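Local structure of uncharacterized protein (Bacteroides ovatus, 4IRT) at residues 4-9 against 402-407; 165-170 against 219-224; 360-365 against 382-387. The protein is of unknown function but is a putative neuraminidase built from BNR-like repeats, which would probably cleave terminal sialic acids if it acts as its relatives do. All blocks are in the same frame, centred on the assembly; numbering follows the deposited sequence. Where two conformers were deposited one is given.

How the interactions relate
From the N terminus, residues 4-9 pair with 402-407 almost four hundred residues later, so interaction 1 closes the ring of sheets and encloses the other two contacts along the chain. Interaction 2 comes next, where 165-170 at the end of one four-stranded sheet meets 219-224 in a loop of the following sheet. Interaction 3, formed by 360-365 and 382-387, opens only after interaction 2 has closed; the two are in series and none of the three cross. Interactions 1 and 3 share one sheet, their centres 11 Å apart, with Tyr404 N 2.8 Å from Val384 O. Interaction 2 lies across the chain's centre, about 38 Å from interaction 1 between centres.

Interaction 1. Residues 4-9 against 402-407; sequences QHLVEV and MIYVLE
His5 and Glu407, Leu6 and Leu406, Val7 and Val405, and Glu8 and Tyr404 pair in antiparallel register, the N-terminal strand completing a sheet made of C-terminal strands: the velcro closure of a beta-propeller. Hydrogen-bonded and non-hydrogen-bonded pairs alternate. Glu407 N donates to His5 O (2.8 Å, 161° at the hydrogen). The Val7 and Val405 backbones exchange two bonds, and Val9 N reaches Ile403 O at 2.8 Å. Val7 O takes a second contact, from Tyr404 CA at 3.1 Å. On their other side, the Tyr404 and Leu406 backbones bond to Val384 and Leu382, so the 402-407 strand is hydrogen-bonded to a neighbour on either side.

The polar ends near His5 find partners beyond the two strands. The His5 ring and Glu407 carboxylate lie side by side, CD2 3.3 Å from OE1 near the ring plane, but His5 NE2 bonds to Glu56 and Glu407 OE2 forms a salt bridge with Arg51. In the conformer given, Gln4 OE1 accepts from Asn409 N.

On the face of Leu6 and Tyr404, Leu6 CD1 lies over one side of the phenol ring toward its rim, while Leu6 CD2 packs on Leu406 CG (3.7 Å). Glu8 runs alongside the ring, its CG 3.7 Å from Tyr404 CE2, and one water ties the two tips, 2.8 Å from Glu8 OE2, to which it donates, and 2.6 Å from Tyr404 OH.

Interaction 2. Residues 165-170 against 219-224; sequences RVQDIL and VTWYKT. With EDO (1,2-ethanediol), chain M.
Leu170 and Trp221 meet because their first torsions turn them into the same space: Leu170 CG is anti to its backbone N (chi1 -178°), and Trp221 CG is anti to its carbonyl carbon (chi1 -70°). The leucine then lays CD1 over one face of the indole, 3.7 Å from the centroid of the five-membered ring and 15° off its normal, a CH-pi contact. The second methyl, CD2, lies 3.8 Å from Trp221 CZ2, so the leucine fork spans both rings of the indole while the two side chains cross at about a right angle.

Gln167 comes at the edge of the same ring. Its chain is bent at CG, and NE2 sits near the indole plane, 4.0 Å from Trp221 NE1. Two donors do not bond to each other; both give a hydrogen to Gly218 O, which is thereby gripped from two side chains. Gln167 NE2 is also 3.0 Å from Val219 O. An alanine in place of Trp221 would probably leave Leu170 without its aromatic face, Gly218 O with one donor fewer, and a gap beside Met153 and Leu193.

Within 165-170, Arg165 NE forms a salt bridge with Asp168 OD1 at 2.9 Å; OD1 lies near the guanidinium plane, while NE approaches from above the carboxylate plane. Further along the other segment, a 1,2-ethanediol, probably from the crystallisation liquor, donates from O1 to Lys223 O at 2.9 Å.

Val166 and Gln167 both face Met153, a classic beta bulge in the last strand of its sheet. Leu170 and Trp221 then both touch Met153 of that sheet and Leu193 of the next, an apolar seam between successive blades of a beta-propeller.

Interaction 3. Residues 360-365 against 382-387; sequences FSVDAW and LFVQHT
Phe383 meets Trp365 through its backbone: its O accepts the indole NE1-H at 2.8 Å, in the carbonyl plane on a lone pair, and the oxygen itself lies in the plane of the indole. This bond fixes the rotation of a buried ring and satisfies its polar atom. Val384 follows with its CG1 methyl 4.0 Å from Val362 CG1, the two branched side chains crossing at about a right angle; its CG2 faces Trp365 CZ2. Gln385 contributes its carbonyl, O approaching Trp365 CD1 at 3.4 Å, while its CB is directed away from 360-365 and its NE2 bonds to Gln401 O.

His386 carries the polar half of the contact. With CG anti to the backbone N (chi1 178°), the imidazole lies beside 361-363, and ND1 donates to Ser361 O at 2.8 Å. The bond is nearly straight, 174° at the hydrogen, and the oxygen lies in the ring plane, although the donor stands 44° above the carbonyl plane. Val362 O lies over one face of the ring, and CE1 is 3.6 Å from Asp363 CB. One water joins the far NE2 to Asp363 OD2, donating to the carboxylate.

Thr387 makes the single backbone bridge, opposite Asp363: its N reaches Val362 O in a weak bond of 3.3 Å, and its O accepts Ala364 N at 2.8 Å. Val362 O also receives Trp365 N, closing a type II' turn, and Ser361 OG accepts from Asp363 N, forming an ST turn. Thr387 OG1 bonds to Thr20.

The two segments flank helix 371-377 in sequence. Strand 381-385 is an outermost strand of its sheet, with 401-407 beside it, and Trp365 spans from this sheet to Ile329 on strand 325-330.

Interaction 1. Residues 4-9 against 402-407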
loop_
_atom_site.group_PDB
_atom_site.type_symbol
_atom_site.label_atom_id
_atom_site.label_comp_id
_atom_site.label_asym_id
_atom_site.label_seq_id
_atom_site.Cartn_x
_atom_site.Cartn_y
_atom_site.Cartn_z
ATOM N N GLN A 4 -13.052 7.726 -18.986
ATOM C CA GLN A 4 -12.124 7.673 -17.802
ATOM C C GLN A 4 -11.342 8.968 -17.648
ATOM O O GLN A 4 -10.372 9.214 -18.394
ATOM C CB GLN A 4 -11.143 6.496 -17.922
ATOM C CG GLN A 4 -11.803 5.116 -17.909
ATOM C CD GLN A 4 -12.475 4.785 -16.576
ATOM O OE1 GLN A 4 -12.264 5.469 -15.572
ATOM N NE2 GLN A 4 -13.300 3.736 -16.569
ATOM N N HIS A 5 -11.671 9.719 -16.598
ATOM C CA HIS A 5 -11.273 11.113 -16.496
ATOM C C HIS A 5 -9.957 11.323 -15.748
ATOM O O HIS A 5 -9.791 10.916 -14.601
ATOM C CB HIS A 5 -12.392 11.910 -15.834
ATOM C CG HIS A 5 -12.181 13.382 -15.895
ATOM N ND1 HIS A 5 -12.236 14.085 -17.078
ATOM C CD2 HIS A 5 -11.906 14.286 -14.928
ATOM C CE1 HIS A 5 -12.009 15.366 -16.838
ATOM N NE2 HIS A 5 -11.817 15.514 -15.538
ATOM N N LEU A 6 -9.027 11.976 -16.415
ATOM C CA LEU A 6 -7.719 12.253 -15.854
ATOM C C LEU A 6 -7.610 13.723 -15.483
ATOM O O LEU A 6 -7.898 14.606 -16.294
ATOM C CB LEU A 6 -6.639 11.934 -16.879
ATOM C CG LEU A 6 -6.329 10.484 -17.249
ATOM C CD1 LEU A 6 -5.444 10.499 -18.504
ATOM C CD2 LEU A 6 -5.665 9.755 -16.116
ATOM N N VAL A 7 -7.211 13.971 -14.240
ATOM C CA VAL A 7 -7.052 15.303 -13.725
ATOM C C VAL A 7 -5.550 15.580 -13.581
ATOM O O VAL A 7 -4.842 14.904 -12.811
ATOM C CB VAL A 7 -7.725 15.439 -12.364
ATOM C CG1 VAL A 7 -7.501 16.846 -11.849
ATOM C CG2 VAL A 7 -9.206 15.102 -12.482
ATOM N N GLU A 8 -5.044 16.524 -14.352
ATOM C CA GLU A 8 -3.629 16.852 -14.246
ATOM C C GLU A 8 -3.296 17.418 -12.868
ATOM O O GLU A 8 -4.064 18.232 -12.307
ATOM C CB GLU A 8 -3.228 17.849 -15.307
ATOM C CG GLU A 8 -3.156 17.296 -16.708
ATOM C CD GLU A 8 -2.570 18.294 -17.701
ATOM O OE1 GLU A 8 -2.440 19.473 -17.354
ATOM O OE2 GLU A 8 -2.242 17.888 -18.827
ATOM N N VAL A 9 -2.151 16.981 -12.333
ATOM C CA VAL A 9 -1.597 17.543 -11.124
ATOM C C VAL A 9 -0.346 18.363 -11.456
ATOM O O VAL A 9 -0.355 19.616 -11.425
ATOM C CB VAL A 9 -1.251 16.448 -10.093
ATOM C CG1 VAL A 9 -0.678 17.089 -8.843
ATOM C CG2 VAL A 9 -2.457 15.595 -9.774
HETATM N N MSE A 402 3.806 13.638 -16.489
HETATM C CA MSE A 402 2.668 14.224 -15.760
HETATM C C MSE A 402 2.104 13.250 -14.777
HETATM O O MSE A 402 1.917 12.089 -15.097
HETATM C CB MSE A 402 1.612 14.596 -16.793
HETATM C CG MSE A 402 0.342 15.174 -16.212
HETATM SE SE MSE A 402 0.636 16.847 -15.293
HETATM C CE MSE A 402 1.063 17.915 -16.878
ATOM N N ILE A 403 1.836 13.737 -13.566
ATOM C CA ILE A 403 1.064 12.999 -12.554
ATOM C C ILE A 403 -0.397 13.410 -12.708
ATOM O O ILE A 403 -0.725 14.608 -12.897
ATOM C CB ILE A 403 1.545 13.300 -11.138
ATOM C CG1 ILE A 403 2.970 12.747 -10.942
ATOM C CG2 ILE A 403 0.622 12.698 -10.105
ATOM C CD1 ILE A 403 3.691 13.404 -9.776
ATOM N N TYR A 404 -1.260 12.409 -12.701
ATOM C CA TYR A 404 -2.716 12.628 -12.735
ATOM C C TYR A 404 -3.401 12.005 -11.551
ATOM O O TYR A 404 -2.913 11.004 -10.985
ATOM C CB TYR A 404 -3.321 11.938 -13.942
ATOM C CG TYR A 404 -2.707 12.286 -15.273
ATOM C CD1 TYR A 404 -1.626 11.576 -15.767
ATOM C CD2 TYR A 404 -3.239 13.301 -16.056
ATOM C CE1 TYR A 404 -1.068 11.896 -17.005
ATOM C CE2 TYR A 404 -2.708 13.624 -17.296
ATOM C CZ TYR A 404 -1.626 12.906 -17.766
ATOM O OH TYR A 404 -1.090 13.236 -18.980
ATOM N N VAL A 405 -4.575 12.528 -11.208
ATOM C CA VAL A 405 -5.519 11.711 -10.475
ATOM C C VAL A 405 -6.516 11.165 -11.496
ATOM O O VAL A 405 -7.186 11.935 -12.215
ATOM C CB VAL A 405 -6.217 12.502 -9.353
ATOM C CG1 VAL A 405 -7.308 11.656 -8.717
ATOM C CG2 VAL A 405 -5.201 12.960 -8.328
ATOM N N LEU A 406 -6.591 9.848 -11.576
ATOM C CA LEU A 406 -7.536 9.207 -12.444
ATOM C C LEU A 406 -8.806 8.944 -11.648
ATOM O O LEU A 406 -8.821 8.152 -10.665
ATOM C CB LEU A 406 -6.932 7.928 -13.025
ATOM C CG LEU A 406 -7.648 7.304 -14.233
ATOM C CD1 LEU A 406 -6.788 6.210 -14.847
ATOM C CD2 LEU A 406 -8.984 6.712 -13.834
ATOM N N GLU A 407 -9.861 9.638 -12.056
ATOM C CA GLU A 407 -11.168 9.537 -11.415
ATOM C C GLU A 407 -11.940 8.464 -12.175
ATOM O O GLU A 407 -12.371 8.666 -13.306
ATOM C CB GLU A 407 -11.881 10.889 -11.476
ATOM C CG GLU A 407 -11.084 12.030 -10.854
ATOM C CD GLU A 407 -11.830 13.363 -10.814
ATOM O OE1 GLU A 407 -12.629 13.653 -11.743
ATOM O OE2 GLU A 407 -11.610 14.121 -9.847
HETATM O O HOH W 1 -0.641 15.716 -19.724
#

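Interaction 2. Residues 165-170 against 219-224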
loop_
_atom_site.group_PDB
_atom_site.type_symbol
_atom_site.label_atom_id
_atom_site.label_comp_id
_atom_site.label_asym_id
_atom_site.label_seq_id
_atom_site.Cartn_x
_atom_site.Cartn_y
_atom_site.Cartn_z
ATOM N N ARG A 165 4.305 3.587 21.209
ATOM C CA ARG A 165 4.479 2.270 20.633
ATOM C C ARG A 165 3.249 1.399 20.940
ATOM O O ARG A 165 2.795 1.356 22.080
ATOM C CB ARG A 165 5.746 1.626 21.191
ATOM C CG ARG A 165 6.059 0.272 20.587
ATOM C CD ARG A 165 6.642 0.394 19.188
ATOM N NE ARG A 165 8.099 0.561 19.273
ATOM C CZ ARG A 165 8.795 1.629 18.897
ATOM N NH1 ARG A 165 8.215 2.694 18.405
ATOM N NH2 ARG A 165 10.106 1.626 19.035
ATOM N N VAL A 166 2.743 0.699 19.937
ATOM C CA VAL A 166 1.651 -0.278 20.111
ATOM C C VAL A 166 2.189 -1.696 20.154
ATOM O O VAL A 166 1.880 -2.467 21.076
ATOM C CB VAL A 166 0.591 -0.147 19.007
ATOM C CG1 VAL A 166 -0.487 -1.216 19.163
ATOM C CG2 VAL A 166 -0.023 1.252 19.054
ATOM N N GLN A 167 2.990 -2.061 19.157
ATOM C CA GLN A 167 3.672 -3.345 19.218
ATOM C C GLN A 167 5.123 -3.200 18.809
ATOM O O GLN A 167 5.430 -2.605 17.773
ATOM C CB GLN A 167 3.007 -4.405 18.338
ATOM C CG GLN A 167 1.572 -4.775 18.684
ATOM C CD GLN A 167 1.390 -5.462 20.030
ATOM O OE1 GLN A 167 2.340 -5.932 20.644
ATOM N NE2 GLN A 167 0.154 -5.507 20.501
ATOM N N ASP A 168 5.973 -3.734 19.669
ATOM C CA ASP A 168 7.402 -3.907 19.433
ATOM C C ASP A 168 7.667 -5.181 18.665
ATOM O O ASP A 168 8.556 -5.212 17.825
ATOM C CB ASP A 168 8.133 -4.023 20.784
ATOM C CG ASP A 168 8.287 -2.691 21.466
ATOM O OD1 ASP A 168 8.896 -1.807 20.836
ATOM O OD2 ASP A 168 7.813 -2.526 22.625
ATOM N N ILE A 169 6.981 -6.260 19.033
ATOM C CA ILE A 169 7.071 -7.494 18.260
ATOM C C ILE A 169 5.700 -8.136 18.025
ATOM O O ILE A 169 5.107 -8.770 18.920
ATOM C CB ILE A 169 8.035 -8.519 18.877
ATOM C CG1 ILE A 169 9.349 -7.851 19.327
ATOM C CG2 ILE A 169 8.327 -9.605 17.852
ATOM C CD1 ILE A 169 10.412 -8.822 19.782
ATOM N N LEU A 170 5.221 -7.986 16.798
ATOM C CA LEU A 170 3.936 -8.492 16.391
ATOM C C LEU A 170 4.094 -9.752 15.554
ATOM O O LEU A 170 3.416 -10.741 15.807
ATOM C CB LEU A 170 3.204 -7.411 15.595
ATOM C CG LEU A 170 1.804 -7.739 15.109
ATOM C CD1 LEU A 170 0.917 -8.266 16.236
ATOM C CD2 LEU A 170 1.195 -6.480 14.506
ATOM N N VAL A 219 -3.800 -3.546 20.186
ATOM C CA VAL A 219 -3.334 -4.117 21.456
ATOM C C VAL A 219 -3.406 -5.656 21.421
ATOM O O VAL A 219 -2.428 -6.367 21.760
ATOM C CB VAL A 219 -4.133 -3.523 22.656
ATOM C CG1 VAL A 219 -3.708 -4.150 23.994
ATOM C CG2 VAL A 219 -3.975 -1.994 22.710
ATOM N N THR A 220 -4.549 -6.183 21.009
ATOM C CA THR A 220 -4.733 -7.635 20.886
ATOM C C THR A 220 -5.180 -8.012 19.485
ATOM O O THR A 220 -5.805 -7.209 18.779
ATOM C CB THR A 220 -5.740 -8.187 21.900
ATOM O OG1 THR A 220 -7.045 -7.637 21.667
ATOM C CG2 THR A 220 -5.301 -7.874 23.331
ATOM N N TRP A 221 -4.882 -9.253 19.109
ATOM C CA TRP A 221 -5.004 -9.713 17.728
ATOM C C TRP A 221 -5.730 -11.051 17.674
ATOM O O TRP A 221 -5.529 -11.882 18.552
ATOM C CB TRP A 221 -3.607 -9.822 17.096
ATOM C CG TRP A 221 -3.020 -8.459 16.886
ATOM C CD1 TRP A 221 -2.330 -7.701 17.813
ATOM C CD2 TRP A 221 -3.143 -7.651 15.718
ATOM N NE1 TRP A 221 -2.021 -6.467 17.283
ATOM C CE2 TRP A 221 -2.483 -6.415 15.991
ATOM C CE3 TRP A 221 -3.727 -7.848 14.450
ATOM C CZ2 TRP A 221 -2.394 -5.397 15.053
ATOM C CZ3 TRP A 221 -3.625 -6.841 13.510
ATOM C CH2 TRP A 221 -2.944 -5.628 13.813
ATOM N N TYR A 222 -6.578 -11.221 16.650
ATOM C CA TYR A 222 -7.471 -12.383 16.485
ATOM C C TYR A 222 -7.333 -13.070 15.138
ATOM O O TYR A 222 -6.940 -12.458 14.155
ATOM C CB TYR A 222 -8.929 -11.954 16.688
ATOM C CG TYR A 222 -9.239 -11.709 18.162
ATOM C CD1 TYR A 222 -8.887 -10.513 18.779
ATOM C CD2 TYR A 222 -9.846 -12.696 18.943
ATOM C CE1 TYR A 222 -9.142 -10.298 20.126
ATOM C CE2 TYR A 222 -10.130 -12.481 20.288
ATOM C CZ TYR A 222 -9.767 -11.282 20.879
ATOM O OH TYR A 222 -9.994 -11.075 22.227
ATOM N N LYS A 223 -7.695 -14.346 15.114
ATOM C CA LYS A 223 -7.894 -15.073 13.877
ATOM C C LYS A 223 -9.351 -14.904 13.465
ATOM O O LYS A 223 -10.195 -14.545 14.290
ATOM C CB LYS A 223 -7.584 -16.554 14.085
ATOM C CG LYS A 223 -6.157 -16.832 14.557
ATOM C CD LYS A 223 -5.830 -18.319 14.467
ATOM C CE LYS A 223 -4.404 -18.613 14.897
ATOM N NZ LYS A 223 -3.925 -19.993 14.577
ATOM N N THR A 224 -9.636 -15.181 12.199
ATOM C CA THR A 224 -11.008 -15.127 11.681
ATOM C C THR A 224 -11.938 -16.080 12.433
ATOM O O THR A 224 -13.153 -15.821 12.572
ATOM C CB THR A 224 -11.100 -15.530 10.196
ATOM O OG1 THR A 224 -10.587 -16.854 10.037
ATOM C CG2 THR A 224 -10.366 -14.533 9.283
HETATM C C1 EDO M . -12.662 -12.847 15.436
HETATM O O1 EDO M . -11.721 -12.124 14.613
HETATM C C2 EDO M . -14.096 -12.338 15.307
HETATM O O2 EDO M . -14.524 -12.450 13.944
#

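Interaction 3. Residues 360-365 against 382-387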
loop_
_atom_site.group_PDB
_atom_site.type_symbol
_atom_site.label_atom_id
_atom_site.label_comp_id
_atom_site.label_asym_id
_atom_site.label_seq_id
_atom_site.Cartn_x
_atom_site.Cartn_y
_atom_site.Cartn_z
ATOM N N PHE A 360 -2.596 4.965 -22.736
ATOM C CA PHE A 360 -1.127 5.046 -22.802
ATOM C C PHE A 360 -0.457 4.163 -21.750
ATOM O O PHE A 360 -1.036 3.873 -20.706
ATOM C CB PHE A 360 -0.625 6.514 -22.637
ATOM C CG PHE A 360 -1.075 7.180 -21.373
ATOM C CD1 PHE A 360 -0.357 7.071 -20.200
ATOM C CD2 PHE A 360 -2.267 7.921 -21.355
ATOM C CE1 PHE A 360 -0.778 7.694 -19.029
ATOM C CE2 PHE A 360 -2.705 8.546 -20.186
ATOM C CZ PHE A 360 -1.954 8.427 -19.014
ATOM N N SER A 361 0.782 3.785 -22.031
ATOM C CA SER A 361 1.616 2.997 -21.107
ATOM C C SER A 361 2.102 3.842 -19.957
ATOM O O SER A 361 2.556 4.967 -20.159
ATOM C CB SER A 361 2.856 2.467 -21.830
ATOM O OG SER A 361 3.790 1.962 -20.909
ATOM N N VAL A 362 2.028 3.295 -18.763
ATOM C CA VAL A 362 2.622 3.892 -17.569
ATOM C C VAL A 362 3.844 3.105 -17.094
ATOM O O VAL A 362 4.369 3.364 -16.007
ATOM C CB VAL A 362 1.589 4.041 -16.424
ATOM C CG1 VAL A 362 0.642 5.193 -16.707
ATOM C CG2 VAL A 362 0.808 2.741 -16.184
ATOM N N ASP A 363 4.279 2.157 -17.937
ATOM C CA ASP A 363 5.471 1.333 -17.757
ATOM C C ASP A 363 5.625 0.707 -16.353
ATOM O O ASP A 363 4.916 -0.241 -16.035
ATOM C CB ASP A 363 6.714 2.112 -18.197
ATOM C CG ASP A 363 7.963 1.245 -18.281
ATOM O OD1 ASP A 363 7.867 0.015 -18.447
ATOM O OD2 ASP A 363 9.054 1.787 -18.206
ATOM N N ALA A 364 6.505 1.251 -15.513
ATOM C CA ALA A 364 6.824 0.624 -14.197
ATOM C C ALA A 364 5.853 0.978 -13.076
ATOM O O ALA A 364 6.009 0.514 -11.940
ATOM C CB ALA A 364 8.229 1.005 -13.789
ATOM N N TRP A 365 4.881 1.818 -13.380
ATOM C CA TRP A 365 3.840 2.211 -12.433
ATOM C C TRP A 365 3.188 0.999 -11.743
ATOM O O TRP A 365 2.951 -0.048 -12.378
ATOM C CB TRP A 365 2.759 2.995 -13.180
ATOM C CG TRP A 365 1.500 3.348 -12.422
ATOM C CD1 TRP A 365 1.281 4.497 -11.752
ATOM C CD2 TRP A 365 0.274 2.604 -12.343
ATOM N NE1 TRP A 365 0.038 4.514 -11.221
ATOM C CE2 TRP A 365 -0.614 3.365 -11.569
ATOM C CE3 TRP A 365 -0.144 1.353 -12.807
ATOM C CZ2 TRP A 365 -1.902 2.945 -11.279
ATOM C CZ3 TRP A 365 -1.432 0.930 -12.503
ATOM C CH2 TRP A 365 -2.297 1.738 -11.768
ATOM N N LEU A 382 -7.208 7.168 -8.473
ATOM C CA LEU A 382 -5.879 6.584 -8.561
ATOM C C LEU A 382 -4.816 7.640 -8.840
ATOM O O LEU A 382 -5.006 8.556 -9.669
ATOM C CB LEU A 382 -5.855 5.539 -9.684
ATOM C CG LEU A 382 -6.807 4.355 -9.602
ATOM C CD1 LEU A 382 -6.834 3.549 -10.892
ATOM C CD2 LEU A 382 -6.369 3.464 -8.453
ATOM N N PHE A 383 -3.663 7.452 -8.195
ATOM C CA PHE A 383 -2.422 8.159 -8.502
ATOM C C PHE A 383 -1.817 7.517 -9.750
ATOM O O PHE A 383 -1.390 6.358 -9.723
ATOM C CB PHE A 383 -1.440 8.052 -7.315
ATOM C CG PHE A 383 -0.169 8.898 -7.455
ATOM C CD1 PHE A 383 0.825 8.566 -8.385
ATOM C CD2 PHE A 383 0.039 10.019 -6.661
ATOM C CE1 PHE A 383 1.995 9.342 -8.523
ATOM C CE2 PHE A 383 1.199 10.777 -6.781
ATOM C CZ PHE A 383 2.186 10.459 -7.723
ATOM N N VAL A 384 -1.755 8.266 -10.839
ATOM C CA VAL A 384 -1.315 7.722 -12.130
ATOM C C VAL A 384 -0.176 8.587 -12.689
ATOM O O VAL A 384 -0.321 9.785 -12.836
ATOM C CB VAL A 384 -2.488 7.669 -13.112
ATOM C CG1 VAL A 384 -2.028 7.271 -14.509
ATOM C CG2 VAL A 384 -3.520 6.664 -12.614
ATOM N N GLN A 385 0.933 7.941 -13.031
ATOM C CA GLN A 385 2.107 8.601 -13.602
ATOM C C GLN A 385 2.941 7.530 -14.298
ATOM O O GLN A 385 3.174 6.466 -13.739
ATOM C CB GLN A 385 2.972 9.220 -12.507
ATOM C CG GLN A 385 4.124 10.004 -13.054
ATOM C CD GLN A 385 5.176 10.350 -12.053
ATOM O OE1 GLN A 385 5.231 9.806 -10.954
ATOM N NE2 GLN A 385 6.040 11.276 -12.437
ATOM N N HIS A 386 3.359 7.825 -15.520
ATOM C CA HIS A 386 4.331 6.976 -16.220
ATOM C C HIS A 386 5.692 7.093 -15.521
ATOM O O HIS A 386 6.206 8.194 -15.377
ATOM C CB HIS A 386 4.476 7.482 -17.645
ATOM C CG HIS A 386 5.484 6.724 -18.441
ATOM N ND1 HIS A 386 5.131 5.769 -19.365
ATOM C CD2 HIS A 386 6.835 6.765 -18.431
ATOM C CE1 HIS A 386 6.231 5.270 -19.915
ATOM N NE2 HIS A 386 7.279 5.871 -19.375
ATOM N N THR A 387 6.282 5.962 -15.149
ATOM C CA THR A 387 7.622 5.936 -14.610
ATOM C C THR A 387 8.386 4.737 -15.191
ATOM O O THR A 387 7.782 3.779 -15.657
ATOM C CB THR A 387 7.639 5.819 -13.052
ATOM O OG1 THR A 387 6.969 4.613 -12.658
ATOM C CG2 THR A 387 6.963 6.971 -12.394
HETATM O O HOH W 2 9.574 4.239 -19.449
#